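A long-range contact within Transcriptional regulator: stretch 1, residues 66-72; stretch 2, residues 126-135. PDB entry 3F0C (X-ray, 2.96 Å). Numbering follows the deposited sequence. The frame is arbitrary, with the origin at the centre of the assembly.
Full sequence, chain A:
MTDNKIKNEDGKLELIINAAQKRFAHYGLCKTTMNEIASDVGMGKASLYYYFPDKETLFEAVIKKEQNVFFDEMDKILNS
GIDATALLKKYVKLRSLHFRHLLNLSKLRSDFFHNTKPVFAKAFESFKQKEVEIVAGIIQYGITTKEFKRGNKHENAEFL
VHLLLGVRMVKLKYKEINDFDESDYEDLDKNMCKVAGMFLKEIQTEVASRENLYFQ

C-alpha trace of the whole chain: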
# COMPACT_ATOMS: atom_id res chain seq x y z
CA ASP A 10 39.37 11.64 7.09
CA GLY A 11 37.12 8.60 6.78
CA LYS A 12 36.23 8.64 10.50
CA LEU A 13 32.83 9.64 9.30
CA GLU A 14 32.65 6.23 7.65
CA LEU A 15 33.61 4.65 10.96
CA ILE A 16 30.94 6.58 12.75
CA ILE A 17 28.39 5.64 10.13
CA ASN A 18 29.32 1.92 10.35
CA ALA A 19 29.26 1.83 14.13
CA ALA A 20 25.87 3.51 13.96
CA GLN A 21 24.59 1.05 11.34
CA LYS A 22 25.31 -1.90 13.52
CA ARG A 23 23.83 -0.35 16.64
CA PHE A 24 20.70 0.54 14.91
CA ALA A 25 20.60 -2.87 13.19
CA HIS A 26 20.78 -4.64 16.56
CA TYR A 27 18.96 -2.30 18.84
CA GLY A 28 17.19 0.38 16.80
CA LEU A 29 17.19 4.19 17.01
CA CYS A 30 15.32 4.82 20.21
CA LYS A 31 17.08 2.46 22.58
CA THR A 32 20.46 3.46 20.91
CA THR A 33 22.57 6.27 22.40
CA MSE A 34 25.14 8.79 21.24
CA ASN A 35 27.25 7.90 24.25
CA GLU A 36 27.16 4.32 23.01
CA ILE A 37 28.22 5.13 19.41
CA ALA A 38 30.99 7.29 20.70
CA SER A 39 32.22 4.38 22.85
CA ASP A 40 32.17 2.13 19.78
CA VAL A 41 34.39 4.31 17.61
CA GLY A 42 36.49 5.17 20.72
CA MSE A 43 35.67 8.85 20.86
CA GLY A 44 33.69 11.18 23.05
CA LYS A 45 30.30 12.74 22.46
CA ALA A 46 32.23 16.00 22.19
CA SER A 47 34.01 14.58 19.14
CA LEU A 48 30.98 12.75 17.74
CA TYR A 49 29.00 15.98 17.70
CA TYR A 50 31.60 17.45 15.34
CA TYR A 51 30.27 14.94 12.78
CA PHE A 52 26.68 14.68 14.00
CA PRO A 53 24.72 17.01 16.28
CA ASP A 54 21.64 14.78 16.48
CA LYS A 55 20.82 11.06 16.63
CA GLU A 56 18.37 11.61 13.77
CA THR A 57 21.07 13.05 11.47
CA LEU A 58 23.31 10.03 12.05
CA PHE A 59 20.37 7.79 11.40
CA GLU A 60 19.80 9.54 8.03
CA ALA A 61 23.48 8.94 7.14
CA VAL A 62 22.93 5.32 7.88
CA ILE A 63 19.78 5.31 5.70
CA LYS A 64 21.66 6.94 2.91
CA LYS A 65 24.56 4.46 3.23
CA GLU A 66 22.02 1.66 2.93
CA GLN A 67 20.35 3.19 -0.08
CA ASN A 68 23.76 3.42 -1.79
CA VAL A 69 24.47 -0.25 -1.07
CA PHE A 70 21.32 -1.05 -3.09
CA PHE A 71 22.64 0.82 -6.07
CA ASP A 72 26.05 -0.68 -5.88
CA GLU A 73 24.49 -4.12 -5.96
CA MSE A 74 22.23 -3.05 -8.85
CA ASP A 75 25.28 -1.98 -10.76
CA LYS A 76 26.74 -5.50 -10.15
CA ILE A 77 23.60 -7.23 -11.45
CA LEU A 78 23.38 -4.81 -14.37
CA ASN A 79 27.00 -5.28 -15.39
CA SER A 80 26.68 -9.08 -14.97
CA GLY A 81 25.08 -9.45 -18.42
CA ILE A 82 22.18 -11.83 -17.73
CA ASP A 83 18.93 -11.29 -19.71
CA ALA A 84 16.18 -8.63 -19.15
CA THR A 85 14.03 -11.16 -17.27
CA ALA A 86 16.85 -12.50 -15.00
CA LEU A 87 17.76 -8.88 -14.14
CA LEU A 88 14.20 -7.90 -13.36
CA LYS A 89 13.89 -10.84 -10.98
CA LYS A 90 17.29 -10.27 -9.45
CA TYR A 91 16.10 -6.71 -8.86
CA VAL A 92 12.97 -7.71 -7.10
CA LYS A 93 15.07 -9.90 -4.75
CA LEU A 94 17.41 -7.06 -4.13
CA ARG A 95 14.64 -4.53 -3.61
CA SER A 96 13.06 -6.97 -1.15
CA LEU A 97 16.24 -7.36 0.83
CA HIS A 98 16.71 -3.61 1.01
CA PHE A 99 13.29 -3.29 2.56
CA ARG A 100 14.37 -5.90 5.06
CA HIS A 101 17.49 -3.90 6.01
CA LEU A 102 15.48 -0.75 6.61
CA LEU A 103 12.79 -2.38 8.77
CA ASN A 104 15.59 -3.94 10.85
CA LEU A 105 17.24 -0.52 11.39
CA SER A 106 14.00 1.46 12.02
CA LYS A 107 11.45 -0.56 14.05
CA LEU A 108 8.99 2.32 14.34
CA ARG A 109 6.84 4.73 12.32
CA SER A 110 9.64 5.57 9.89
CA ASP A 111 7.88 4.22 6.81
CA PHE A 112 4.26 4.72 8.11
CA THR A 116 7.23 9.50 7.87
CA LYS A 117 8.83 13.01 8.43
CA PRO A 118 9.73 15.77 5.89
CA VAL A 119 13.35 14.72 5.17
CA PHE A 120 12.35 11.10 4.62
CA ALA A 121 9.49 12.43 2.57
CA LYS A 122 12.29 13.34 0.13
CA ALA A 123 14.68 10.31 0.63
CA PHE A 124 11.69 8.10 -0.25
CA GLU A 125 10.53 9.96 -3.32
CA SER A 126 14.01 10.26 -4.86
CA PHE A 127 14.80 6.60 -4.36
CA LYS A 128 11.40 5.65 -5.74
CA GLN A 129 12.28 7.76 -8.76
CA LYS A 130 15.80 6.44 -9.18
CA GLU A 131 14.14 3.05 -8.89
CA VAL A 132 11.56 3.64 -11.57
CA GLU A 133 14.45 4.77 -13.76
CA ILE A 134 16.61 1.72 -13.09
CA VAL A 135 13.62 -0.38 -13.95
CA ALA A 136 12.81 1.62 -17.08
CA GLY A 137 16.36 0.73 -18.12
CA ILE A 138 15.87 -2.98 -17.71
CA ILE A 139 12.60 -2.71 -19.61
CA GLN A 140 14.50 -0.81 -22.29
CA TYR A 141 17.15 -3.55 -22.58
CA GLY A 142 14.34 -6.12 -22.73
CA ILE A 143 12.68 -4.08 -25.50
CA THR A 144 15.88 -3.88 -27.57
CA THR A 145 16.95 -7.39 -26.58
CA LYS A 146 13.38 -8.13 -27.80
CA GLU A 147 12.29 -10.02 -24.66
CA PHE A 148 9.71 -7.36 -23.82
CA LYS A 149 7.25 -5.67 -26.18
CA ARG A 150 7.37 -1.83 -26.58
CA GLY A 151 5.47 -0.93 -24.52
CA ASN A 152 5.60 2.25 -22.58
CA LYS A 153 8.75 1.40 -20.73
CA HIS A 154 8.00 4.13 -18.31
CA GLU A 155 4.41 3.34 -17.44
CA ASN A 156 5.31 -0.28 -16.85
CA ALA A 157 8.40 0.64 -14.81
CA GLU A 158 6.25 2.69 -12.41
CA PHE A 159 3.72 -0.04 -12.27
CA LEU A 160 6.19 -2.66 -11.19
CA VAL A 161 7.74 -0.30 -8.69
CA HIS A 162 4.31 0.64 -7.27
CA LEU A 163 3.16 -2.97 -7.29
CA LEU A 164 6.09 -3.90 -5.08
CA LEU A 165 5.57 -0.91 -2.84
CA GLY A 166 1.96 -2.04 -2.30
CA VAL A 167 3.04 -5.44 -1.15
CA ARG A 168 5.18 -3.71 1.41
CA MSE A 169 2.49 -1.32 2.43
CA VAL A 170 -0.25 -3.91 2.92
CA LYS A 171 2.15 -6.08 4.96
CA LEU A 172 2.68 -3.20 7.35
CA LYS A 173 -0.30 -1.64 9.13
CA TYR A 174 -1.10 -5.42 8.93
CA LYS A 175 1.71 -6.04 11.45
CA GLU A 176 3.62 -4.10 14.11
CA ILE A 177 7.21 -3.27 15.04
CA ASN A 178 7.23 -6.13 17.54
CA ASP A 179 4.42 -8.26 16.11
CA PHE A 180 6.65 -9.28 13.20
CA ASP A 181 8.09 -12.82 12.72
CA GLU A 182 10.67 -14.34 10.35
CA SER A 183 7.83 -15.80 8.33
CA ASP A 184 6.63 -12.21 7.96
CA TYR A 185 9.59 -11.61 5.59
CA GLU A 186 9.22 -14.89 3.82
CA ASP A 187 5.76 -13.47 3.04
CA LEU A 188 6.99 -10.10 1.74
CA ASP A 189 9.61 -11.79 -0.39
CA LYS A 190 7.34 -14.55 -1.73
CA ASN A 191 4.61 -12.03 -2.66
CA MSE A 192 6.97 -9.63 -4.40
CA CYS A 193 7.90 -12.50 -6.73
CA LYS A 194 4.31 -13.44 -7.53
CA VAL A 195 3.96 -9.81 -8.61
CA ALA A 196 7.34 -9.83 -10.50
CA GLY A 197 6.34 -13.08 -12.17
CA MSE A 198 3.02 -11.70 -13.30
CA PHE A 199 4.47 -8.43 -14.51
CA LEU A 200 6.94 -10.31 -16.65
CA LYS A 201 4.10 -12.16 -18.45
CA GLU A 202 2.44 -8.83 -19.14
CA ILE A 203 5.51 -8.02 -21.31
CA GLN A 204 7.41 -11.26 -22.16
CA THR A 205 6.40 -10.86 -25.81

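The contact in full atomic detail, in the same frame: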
# COMPACT_ATOMS: atom_id res chain seq x y z
N GLU A 66 22.74 2.88 3.27
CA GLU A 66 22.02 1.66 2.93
C GLU A 66 21.41 1.79 1.53
O GLU A 66 21.45 0.89 0.73
CB GLU A 66 20.91 1.42 3.95
CG GLU A 66 20.48 -0.01 4.08
CD GLU A 66 21.48 -0.83 4.88
OE1 GLU A 66 22.21 -0.22 5.69
OE2 GLU A 66 21.53 -2.07 4.67
N GLN A 67 20.85 2.95 1.25
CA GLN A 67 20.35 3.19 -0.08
C GLN A 67 21.43 3.07 -1.17
O GLN A 67 21.17 2.52 -2.26
CB GLN A 67 19.71 4.55 -0.12
CG GLN A 67 18.51 4.58 0.76
CD GLN A 67 17.72 5.82 0.61
OE1 GLN A 67 16.51 5.74 0.49
NE2 GLN A 67 18.38 6.99 0.61
N ASN A 68 22.63 3.56 -0.87
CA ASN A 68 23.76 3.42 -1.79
C ASN A 68 24.15 1.93 -1.99
O ASN A 68 24.41 1.46 -3.10
CB ASN A 68 24.96 4.24 -1.32
CG ASN A 68 24.63 5.75 -1.17
OD1 ASN A 68 24.02 6.39 -2.05
ND2 ASN A 68 25.06 6.32 -0.03
N VAL A 69 24.15 1.16 -0.92
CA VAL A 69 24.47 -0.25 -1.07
C VAL A 69 23.51 -0.93 -2.09
O VAL A 69 23.88 -1.91 -2.74
CB VAL A 69 24.44 -1.00 0.33
CG1 VAL A 69 24.62 -2.50 0.14
CG2 VAL A 69 25.50 -0.42 1.30
N PHE A 70 22.29 -0.41 -2.22
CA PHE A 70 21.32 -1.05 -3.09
C PHE A 70 21.78 -0.82 -4.50
O PHE A 70 21.73 -1.72 -5.34
CB PHE A 70 19.94 -0.47 -2.87
CG PHE A 70 18.92 -0.94 -3.85
CD1 PHE A 70 18.49 -2.26 -3.83
CD2 PHE A 70 18.39 -0.08 -4.79
CE1 PHE A 70 17.54 -2.71 -4.73
CE2 PHE A 70 17.44 -0.51 -5.68
CZ PHE A 70 17.02 -1.81 -5.67
N PHE A 71 22.26 0.39 -4.74
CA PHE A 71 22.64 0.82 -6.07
C PHE A 71 23.91 0.17 -6.57
O PHE A 71 24.01 -0.30 -7.71
CB PHE A 71 22.83 2.31 -6.05
CG PHE A 71 21.56 3.07 -5.89
CD1 PHE A 71 20.46 2.78 -6.69
CD2 PHE A 71 21.45 4.07 -4.96
CE1 PHE A 71 19.26 3.51 -6.55
CE2 PHE A 71 20.25 4.79 -4.83
CZ PHE A 71 19.16 4.51 -5.63
N ASP A 72 24.89 0.15 -5.69
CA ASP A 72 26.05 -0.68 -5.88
C ASP A 72 25.73 -2.13 -6.28
O ASP A 72 26.35 -2.69 -7.18
CB ASP A 72 26.86 -0.68 -4.59
CG ASP A 72 27.67 0.60 -4.41
OD1 ASP A 72 27.38 1.60 -5.11
OD2 ASP A 72 28.61 0.59 -3.58
N SER A 126 12.87 10.26 -3.96
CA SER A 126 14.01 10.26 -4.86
C SER A 126 14.38 8.84 -5.22
O SER A 126 14.43 8.46 -6.38
CB SER A 126 15.20 11.01 -4.24
OG SER A 126 15.71 10.31 -3.12
N PHE A 127 14.61 8.03 -4.19
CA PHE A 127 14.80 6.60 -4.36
C PHE A 127 13.73 6.00 -5.27
O PHE A 127 14.04 5.48 -6.33
CB PHE A 127 14.76 5.97 -3.00
CG PHE A 127 15.30 4.62 -2.97
CD1 PHE A 127 16.64 4.42 -2.69
CD2 PHE A 127 14.48 3.53 -3.17
CE1 PHE A 127 17.16 3.14 -2.66
CE2 PHE A 127 14.99 2.25 -3.13
CZ PHE A 127 16.32 2.05 -2.87
N LYS A 128 12.46 6.15 -4.91
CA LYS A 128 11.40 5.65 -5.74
C LYS A 128 11.54 6.13 -7.18
O LYS A 128 11.21 5.40 -8.11
CB LYS A 128 10.04 6.02 -5.16
CG LYS A 128 8.87 5.11 -5.59
CD LYS A 128 7.97 5.80 -6.61
CE LYS A 128 7.00 6.76 -5.95
NZ LYS A 128 5.63 6.17 -5.76
N GLN A 129 12.06 7.33 -7.39
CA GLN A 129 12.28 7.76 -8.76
C GLN A 129 13.53 7.18 -9.37
O GLN A 129 13.47 6.70 -10.48
CB GLN A 129 12.19 9.28 -8.97
CG GLN A 129 10.84 9.68 -9.64
CD GLN A 129 10.77 11.15 -10.14
OE1 GLN A 129 11.62 12.00 -9.78
NE2 GLN A 129 9.74 11.46 -10.96
N LYS A 130 14.64 7.15 -8.65
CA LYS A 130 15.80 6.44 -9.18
C LYS A 130 15.41 5.03 -9.56
O LYS A 130 15.85 4.51 -10.58
CB LYS A 130 16.95 6.41 -8.19
CG LYS A 130 18.02 7.43 -8.54
CD LYS A 130 19.36 7.13 -7.92
CE LYS A 130 19.45 7.72 -6.52
NZ LYS A 130 19.61 9.20 -6.50
N GLU A 131 14.53 4.44 -8.76
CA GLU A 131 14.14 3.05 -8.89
C GLU A 131 13.34 2.84 -10.14
O GLU A 131 13.58 1.89 -10.87
CB GLU A 131 13.31 2.66 -7.69
CG GLU A 131 13.05 1.15 -7.51
CD GLU A 131 12.33 0.82 -6.20
OE1 GLU A 131 12.22 1.73 -5.33
OE2 GLU A 131 11.86 -0.33 -6.06
N VAL A 132 12.37 3.71 -10.36
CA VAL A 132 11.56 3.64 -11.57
C VAL A 132 12.51 3.70 -12.75
O VAL A 132 12.39 2.89 -13.70
CB VAL A 132 10.51 4.77 -11.63
CG1 VAL A 132 9.90 4.88 -13.02
CG2 VAL A 132 9.41 4.50 -10.61
N GLU A 133 13.48 4.61 -12.68
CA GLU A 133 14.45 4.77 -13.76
C GLU A 133 15.29 3.50 -13.97
O GLU A 133 15.40 3.00 -15.10
CB GLU A 133 15.43 5.90 -13.51
CG GLU A 133 14.87 7.30 -13.47
CD GLU A 133 14.14 7.71 -14.74
OE1 GLU A 133 14.67 7.34 -15.84
OE2 GLU A 133 13.07 8.41 -14.63
N ILE A 134 15.88 2.96 -12.90
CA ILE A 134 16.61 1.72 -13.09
C ILE A 134 15.72 0.73 -13.83
O ILE A 134 16.12 0.14 -14.86
CB ILE A 134 17.07 1.09 -11.80
CG1 ILE A 134 18.20 1.91 -11.17
CG2 ILE A 134 17.54 -0.30 -12.04
CD1 ILE A 134 18.25 1.73 -9.63
N VAL A 135 14.49 0.60 -13.36
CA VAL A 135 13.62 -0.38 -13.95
C VAL A 135 13.33 -0.05 -15.43
O VAL A 135 13.37 -0.92 -16.31
CB VAL A 135 12.35 -0.59 -13.09
CG1 VAL A 135 11.27 -1.29 -13.90
CG2 VAL A 135 12.73 -1.37 -11.79

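Two helical segments far apart in sequence run almost exactly side by side here, their N-to-C directions only 3° apart, yet their axes come no closer than 12.1 Å and no hydrogen bond joins them. The example illustrates a general principle: when backbones stand too far apart for small residues to mesh, side chains long enough to span the gap have to make the contact, and here three phenylalanine rings do most of it.

Phe127 is the centre of the arrangement. Its CA-to-CB bond points toward the opposing helix, and with chi1 in the t well its ring reaches both Phe70 and Phe71. The atoms Phe70 CD2 and Phe127 CZ lie 3.5 Å apart, and Phe71 CZ sits 3.8 Å from Phe127 CE1. Both ring pairs are oblique: the centroids of the Phe70 and Phe127 rings are 5.5 Å apart with planes at 40°, those of the Phe71 and Phe127 rings 5.4 Å apart with planes at 41°, so one ring serves two neighbours at nearly equal spacing and tilt. Phe127 gives up 100 Å² to the contact, the largest share of any residue in it.

Phe71 shows that the direction of CA-to-CB does not settle where a side chain ends. That bond points sideways, but chi1 of -70° (m) brings the ring end nearer to the other helix. There Phe71 CZ approaches Lys130 CE at 3.3 Å, a contact with the aliphatic part of the lysine, while Ile134 CD1 meets the ring at its edge, 3.7 Å from Phe71 CE1. Lys130 and Ile134 are one helical turn apart, joined by the backbone hydrogen bond from Ile134 N to Lys130 O (2.8 Å), and both side chains start out toward the other helix, so the Phe71 ring meets two successive turns.

Gln67 adds a polar neighbour: its OE1 lies 3.4 Å from Phe127 CD1, a van der Waals approach. The whole contact buries 352 Å², a modest area resting on side-chain packing.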